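Local coordinates for NegoA.19184.a (Neisseria gonorrhoeae, PDB 5UEB), which is of unknown function but belongs to the DUF4265 family and joins a five-stranded antiparallel beta-sheet to a four-stranded alpha-beta unit, at residues 42-47 with 110-115; 82-87 with 135-140. All blocks are in the same frame, centred on the assembly; numbering follows the deposited sequence.

Interaction 1 is a buried contact, its centre about 3 Å from the centre of the chain, where the loop between strands 39-41 and 56-62 of the five-stranded sheet meets strand 110-115 of the four-stranded sheet. Interaction 2, with its centre about 15 Å from that of interaction 1, pairs strand 78-84 with strand 137-143, which is outermost in the four-stranded sheet within this chain. Their segments alternate along the sequence: 42-47, 82-87, 110-115, 135-140. Strands 78-84 and 110-115 are neighbours, and Ile82 N lies 2.8 Å from Leu111 O, a probable hydrogen bond. One contact therefore joins the two sheets, while the other builds one of them.

Interaction 1 (42-47 with 110-115); sequences QEIPLF and YLSVNF
Leu46 O receives the phenol of Tyr110, with Tyr110 OH donating to it over 2.7 Å. The carbonyl sits at the edge of the tyrosine ring, in its plane, and the hydroxyl approaches at a C=O...O angle of 159°. Tyr110 has CG anti to its backbone N (chi1 -173°), which starts the ring off from the strand toward the loop. Phe47 comes over one face of that ring, CE1 standing 3.5 Å from Tyr110 CZ and offset toward the rim; the two ring planes are inclined by 35°, so the pair is oblique. One step back along the loop, Pro45 O accepts a second bond, also 2.7 Å long, from Ser112 OG; this serine has two conformers, so the bond is certain for one of them alone. With the serine so placed, two successive loop carbonyls are held by side chains from alternate strand residues. Apolar groups fill in around them: Leu46 CD2 lies 4.0 Å from Ser112 CB, and Ile44 crosses Asn114 obliquely, with CD1 3.8 Å from Asn114 CB. On the loop's own side the carboxylate of Glu27 takes the N-H groups of Leu46 and Phe47; from strand 102-105, Arg104 bonds Ile44 O. Val113 and Phe115 face helix 90-98, consistent with a ferredoxin-like alpha-beta sandwich, part of whose sheet face, opposite that helix, is covered by the loop from the neighbouring beta unit.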
loop_
_atom_site.group_PDB
_atom_site.type_symbol
_atom_site.label_atom_id
_atom_site.label_comp_id
_atom_site.label_asym_id
_atom_site.label_seq_id
_atom_site.Cartn_x
_atom_site.Cartn_y
_atom_site.Cartn_z
ATOM N N GLN B 42 17.955 -0.449 5.528
ATOM C CA GLN B 42 19.336 -0.623 5.087
ATOM C C GLN B 42 19.667 -2.061 4.695
ATOM O O GLN B 42 20.844 -2.436 4.637
ATOM C CB GLN B 42 20.291 -0.085 6.153
ATOM C CG GLN B 42 20.095 1.411 6.379
ATOM C CD GLN B 42 21.097 1.971 7.341
ATOM O OE1 GLN B 42 21.252 1.466 8.454
ATOM N NE2 GLN B 42 21.802 3.024 6.926
ATOM N N GLU B 43 18.655 -2.876 4.420
ATOM C CA GLU B 43 18.845 -4.212 3.886
ATOM C C GLU B 43 17.890 -4.385 2.721
ATOM O O GLU B 43 16.848 -3.726 2.657
ATOM C CB GLU B 43 18.493 -5.295 4.923
ATOM C CG GLU B 43 19.385 -5.328 6.140
ATOM C CD GLU B 43 19.134 -6.565 6.972
ATOM O OE1 GLU B 43 19.909 -7.534 6.850
ATOM O OE2 GLU B 43 18.141 -6.580 7.738
ATOM N N ILE B 44 18.254 -5.271 1.797
ATOM C CA ILE B 44 17.360 -5.633 0.692
ATOM C C ILE B 44 16.279 -6.560 1.239
ATOM O O ILE B 44 16.611 -7.630 1.769
ATOM C CB ILE B 44 18.143 -6.332 -0.421
ATOM C CG1 ILE B 44 19.240 -5.413 -0.949
ATOM C CG2 ILE B 44 17.190 -6.728 -1.562
ATOM C CD1 ILE B 44 20.222 -6.123 -1.852
ATOM N N PRO B 45 14.994 -6.218 1.135
ATOM C CA PRO B 45 13.953 -7.117 1.655
ATOM C C PRO B 45 13.944 -8.434 0.887
ATOM O O PRO B 45 13.970 -8.450 -0.344
ATOM C CB PRO B 45 12.656 -6.326 1.429
ATOM C CG PRO B 45 13.108 -4.868 1.356
ATOM C CD PRO B 45 14.432 -4.948 0.633
ATOM N N LEU B 46 13.922 -9.546 1.630
ATOM C CA LEU B 46 13.944 -10.864 1.006
ATOM C C LEU B 46 12.572 -11.270 0.490
ATOM O O LEU B 46 12.469 -11.869 -0.587
ATOM C CB LEU B 46 14.453 -11.917 1.997
ATOM C CG LEU B 46 15.950 -11.873 2.312
ATOM C CD1 LEU B 46 16.259 -12.851 3.450
ATOM C CD2 LEU B 46 16.750 -12.222 1.062
ATOM N N PHE B 47 11.511 -10.978 1.249
ATOM C CA PHE B 47 10.186 -11.520 0.947
ATOM C C PHE B 47 9.071 -10.482 0.989
ATOM O O PHE B 47 8.101 -10.588 0.227
ATOM C CB PHE B 47 9.837 -12.638 1.931
ATOM C CG PHE B 47 10.824 -13.759 1.939
ATOM C CD1 PHE B 47 10.886 -14.644 0.879
ATOM C CD2 PHE B 47 11.692 -13.924 3.004
ATOM C CE1 PHE B 47 11.802 -15.676 0.881
ATOM C CE2 PHE B 47 12.608 -14.952 3.009
ATOM C CZ PHE B 47 12.666 -15.820 1.946
ATOM N N TYR B 110 18.150 -18.866 -3.479
ATOM C CA TYR B 110 17.255 -17.717 -3.460
ATOM C C TYR B 110 18.068 -16.447 -3.293
ATOM O O TYR B 110 18.966 -16.380 -2.443
ATOM C CB TYR B 110 16.256 -17.815 -2.300
ATOM C CG TYR B 110 15.173 -16.752 -2.299
ATOM C CD1 TYR B 110 15.380 -15.497 -1.722
ATOM C CD2 TYR B 110 13.931 -17.011 -2.861
ATOM C CE1 TYR B 110 14.385 -14.538 -1.714
ATOM C CE2 TYR B 110 12.928 -16.057 -2.863
ATOM C CZ TYR B 110 13.157 -14.825 -2.282
ATOM O OH TYR B 110 12.150 -13.888 -2.290
ATOM N N LEU B 111 17.737 -15.443 -4.094
ATOM C CA LEU B 111 18.347 -14.129 -4.005
ATOM C C LEU B 111 17.259 -13.078 -4.074
ATOM O O LEU B 111 16.274 -13.233 -4.797
ATOM C CB LEU B 111 19.266 -13.854 -5.222
ATOM C CG LEU B 111 20.634 -14.516 -5.314
ATOM C CD1 LEU B 111 21.293 -14.158 -6.636
ATOM C CD2 LEU B 111 21.496 -14.075 -4.138
ATOM N N SER B 112 17.445 -11.998 -3.330
ATOM C CA SER B 112 16.725 -10.766 -3.593
ATOM C C SER B 112 17.743 -9.738 -4.062
ATOM O O SER B 112 18.806 -9.589 -3.447
ATOM C CB SER B 112 15.972 -10.308 -2.346
ATOM O OG SER B 112 14.917 -9.439 -2.673
ATOM N N VAL B 113 17.424 -9.053 -5.160
ATOM C CA VAL B 113 18.357 -8.191 -5.877
ATOM C C VAL B 113 17.826 -6.770 -5.873
ATOM O O VAL B 113 16.657 -6.539 -6.203
ATOM C CB VAL B 113 18.556 -8.683 -7.320
ATOM C CG1 VAL B 113 19.562 -7.798 -8.050
ATOM C CG2 VAL B 113 18.986 -10.151 -7.318
ATOM N N ASN B 114 18.692 -5.823 -5.523
ATOM C CA ASN B 114 18.390 -4.402 -5.610
ATOM C C ASN B 114 18.957 -3.844 -6.905
ATOM O O ASN B 114 20.151 -4.006 -7.181
ATOM C CB ASN B 114 19.029 -3.627 -4.458
ATOM C CG ASN B 114 18.671 -2.167 -4.500
ATOM O OD1 ASN B 114 17.572 -1.784 -4.102
ATOM N ND2 ASN B 114 19.588 -1.338 -5.013
ATOM N N PHE B 115 18.107 -3.169 -7.681
ATOM C CA PHE B 115 18.555 -2.425 -8.848
ATOM C C PHE B 115 18.311 -0.934 -8.662
ATOM O O PHE B 115 17.187 -0.528 -8.331
ATOM C CB PHE B 115 17.832 -2.894 -10.125
ATOM C CG PHE B 115 18.235 -4.262 -10.585
ATOM C CD1 PHE B 115 19.478 -4.473 -11.161
ATOM C CD2 PHE B 115 17.374 -5.340 -10.445
ATOM C CE1 PHE B 115 19.857 -5.734 -11.585
ATOM C CE2 PHE B 115 17.749 -6.610 -10.875
ATOM C CZ PHE B 115 18.988 -6.806 -11.451
#

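Interaction 2 (82-87 with 135-140); sequences IVVLDH and NILSYR
Val83 O is closely packed against Leu137: both CA and CB of Leu137 lie 3.1 Å from this oxygen, while Ser138 N donates the regular strand bond to it. The return bond, Val83 N to Ser138 O, is 2.9 Å long and almost straight at 173°. Beyond this hydrogen-bonded pair the pairing carries on past the regular strand on each side, since Leu85 N reaches Ile136 O at 3.0 Å, tilted 31° from the carbonyl plane. Ile136 follows Asn135, whose positive phi closes helix 122-133 in a Schellman motif, so the chain goes from helix to strand pairing within one residue. Val84 CG1 packs 3.6 Å from Leu137 CB. Leu137 CG lies between the backbone N and the carbonyl carbon (chi1 73°), and from this branch CD2 meets Ile82 CG2 at 4.0 Å. In the loop after the strand, His87 ND1 donates to Asp86 OD1, in the imidazole plane. Ile82, Val84, Leu137 and Tyr139 share one face of the sheet, where Leu137 and Tyr139 rest on helix 122-133 and the tyrosine hydroxyl bonds Asn129. Val83 points to the opposite face and touches Tyr110, and the other edge of strand 78-84 is bonded to strand 110-115.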
loop_
_atom_site.group_PDB
_atom_site.type_symbol
_atom_site.label_atom_id
_atom_site.label_comp_id
_atom_site.label_asym_id
_atom_site.label_seq_id
_atom_site.Cartn_x
_atom_site.Cartn_y
_atom_site.Cartn_z
ATOM N N ILE B 82 14.473 -13.828 -6.873
ATOM C CA ILE B 82 14.855 -14.840 -7.861
ATOM C C ILE B 82 15.084 -16.151 -7.131
ATOM O O ILE B 82 15.843 -16.198 -6.159
ATOM C CB ILE B 82 16.140 -14.466 -8.628
ATOM C CG1 ILE B 82 16.051 -13.052 -9.211
ATOM C CG2 ILE B 82 16.434 -15.527 -9.710
ATOM C CD1 ILE B 82 17.339 -12.584 -9.890
ATOM N N VAL B 83 14.469 -17.223 -7.621
ATOM C CA VAL B 83 14.700 -18.553 -7.070
ATOM C C VAL B 83 15.132 -19.473 -8.203
ATOM O O VAL B 83 14.626 -19.363 -9.326
ATOM C CB VAL B 83 13.460 -19.084 -6.324
ATOM C CG1 VAL B 83 12.310 -19.254 -7.256
ATOM C CG2 VAL B 83 13.776 -20.404 -5.635
ATOM N N VAL B 84 16.092 -20.358 -7.923
ATOM C CA VAL B 84 16.641 -21.249 -8.938
ATOM C C VAL B 84 16.524 -22.700 -8.490
ATOM O O VAL B 84 16.366 -23.016 -7.306
ATOM C CB VAL B 84 18.096 -20.915 -9.349
ATOM C CG1 VAL B 84 18.157 -19.564 -10.020
ATOM C CG2 VAL B 84 19.018 -20.955 -8.136
ATOM N N LEU B 85 16.611 -23.589 -9.478
ATOM C CA LEU B 85 16.541 -25.019 -9.208
ATOM C C LEU B 85 17.790 -25.506 -8.484
ATOM O O LEU B 85 17.697 -26.293 -7.533
ATOM C CB LEU B 85 16.361 -25.767 -10.529
ATOM C CG LEU B 85 15.318 -26.877 -10.597
ATOM C CD1 LEU B 85 13.971 -26.367 -10.126
ATOM C CD2 LEU B 85 15.225 -27.402 -12.020
ATOM N N ASP B 86 18.970 -25.055 -8.914
ATOM C CA ASP B 86 20.197 -25.598 -8.338
ATOM C C ASP B 86 21.383 -24.643 -8.417
ATOM O O ASP B 86 22.314 -24.745 -7.613
ATOM C CB ASP B 86 20.542 -26.947 -8.977
ATOM C CG ASP B 86 20.702 -26.858 -10.486
ATOM O OD1 ASP B 86 21.699 -26.262 -10.943
ATOM O OD2 ASP B 86 19.834 -27.390 -11.214
ATOM N N HIS B 87 21.373 -23.719 -9.374
ATOM C CA HIS B 87 22.476 -22.775 -9.479
ATOM C C HIS B 87 21.995 -21.526 -10.197
ATOM O O HIS B 87 21.086 -21.586 -11.031
ATOM C CB HIS B 87 23.657 -23.381 -10.244
ATOM C CG HIS B 87 23.453 -23.425 -11.727
ATOM N ND1 HIS B 87 22.747 -24.431 -12.353
ATOM C CD2 HIS B 87 23.853 -22.581 -12.708
ATOM C CE1 HIS B 87 22.725 -24.207 -13.655
ATOM N NE2 HIS B 87 23.389 -23.091 -13.897
ATOM N N ASN B 135 12.614 -23.448 -17.184
ATOM C CA ASN B 135 12.253 -23.995 -15.878
ATOM C C ASN B 135 13.436 -24.059 -14.924
ATOM O O ASN B 135 13.418 -24.831 -13.960
ATOM C CB ASN B 135 11.551 -25.355 -15.988
ATOM C CG ASN B 135 10.253 -25.277 -16.768
ATOM O OD1 ASN B 135 9.491 -24.319 -16.633
ATOM N ND2 ASN B 135 9.999 -26.283 -17.596
ATOM N N ILE B 136 14.466 -23.251 -15.166
ATOM C CA ILE B 136 15.607 -23.215 -14.259
ATOM C C ILE B 136 15.479 -22.142 -13.177
ATOM O O ILE B 136 16.167 -22.229 -12.152
ATOM C CB ILE B 136 16.952 -23.157 -15.007
ATOM C CG1 ILE B 136 17.369 -21.717 -15.277
ATOM C CG2 ILE B 136 16.887 -23.951 -16.308
ATOM C CD1 ILE B 136 18.534 -21.276 -14.434
ATOM N N LEU B 137 14.619 -21.142 -13.368
ATOM C CA LEU B 137 14.393 -20.151 -12.329
ATOM C C LEU B 137 13.001 -19.560 -12.463
ATOM O O LEU B 137 12.331 -19.700 -13.490
ATOM C CB LEU B 137 15.447 -19.026 -12.314
ATOM C CG LEU B 137 15.521 -17.915 -13.374
ATOM C CD1 LEU B 137 14.407 -16.863 -13.338
ATOM C CD2 LEU B 137 16.883 -17.224 -13.287
ATOM N N SER B 138 12.583 -18.900 -11.386
ATOM C CA SER B 138 11.396 -18.061 -11.351
ATOM C C SER B 138 11.772 -16.739 -10.699
ATOM O O SER B 138 12.690 -16.683 -9.872
ATOM C CB SER B 138 10.272 -18.707 -10.530
ATOM O OG SER B 138 9.864 -19.930 -11.106
ATOM N N TYR B 139 11.056 -15.682 -11.062
ATOM C CA TYR B 139 11.359 -14.386 -10.486
ATOM C C TYR B 139 10.079 -13.607 -10.252
ATOM O O TYR B 139 9.033 -13.871 -10.855
ATOM C CB TYR B 139 12.365 -13.591 -11.342
ATOM C CG TYR B 139 11.815 -12.997 -12.627
ATOM C CD1 TYR B 139 11.697 -13.765 -13.782
ATOM C CD2 TYR B 139 11.422 -11.664 -12.685
ATOM C CE1 TYR B 139 11.197 -13.217 -14.957
ATOM C CE2 TYR B 139 10.923 -11.106 -13.856
ATOM C CZ TYR B 139 10.822 -11.879 -14.987
ATOM O OH TYR B 139 10.318 -11.321 -16.146
ATOM N N ARG B 140 10.182 -12.638 -9.347
ATOM C CA ARG B 140 9.063 -11.795 -8.973
ATOM C C ARG B 140 9.538 -10.352 -8.859
ATOM O O ARG B 140 10.611 -10.079 -8.304
ATOM C CB ARG B 140 8.499 -12.266 -7.624
ATOM C CG ARG B 140 7.421 -11.394 -7.050
ATOM C CD ARG B 140 6.663 -12.160 -5.979
ATOM N NE ARG B 140 5.955 -13.306 -6.537
ATOM C CZ ARG B 140 4.697 -13.268 -6.965
ATOM N NH1 ARG B 140 4.003 -12.138 -6.897
ATOM N NH2 ARG B 140 4.134 -14.360 -7.460
#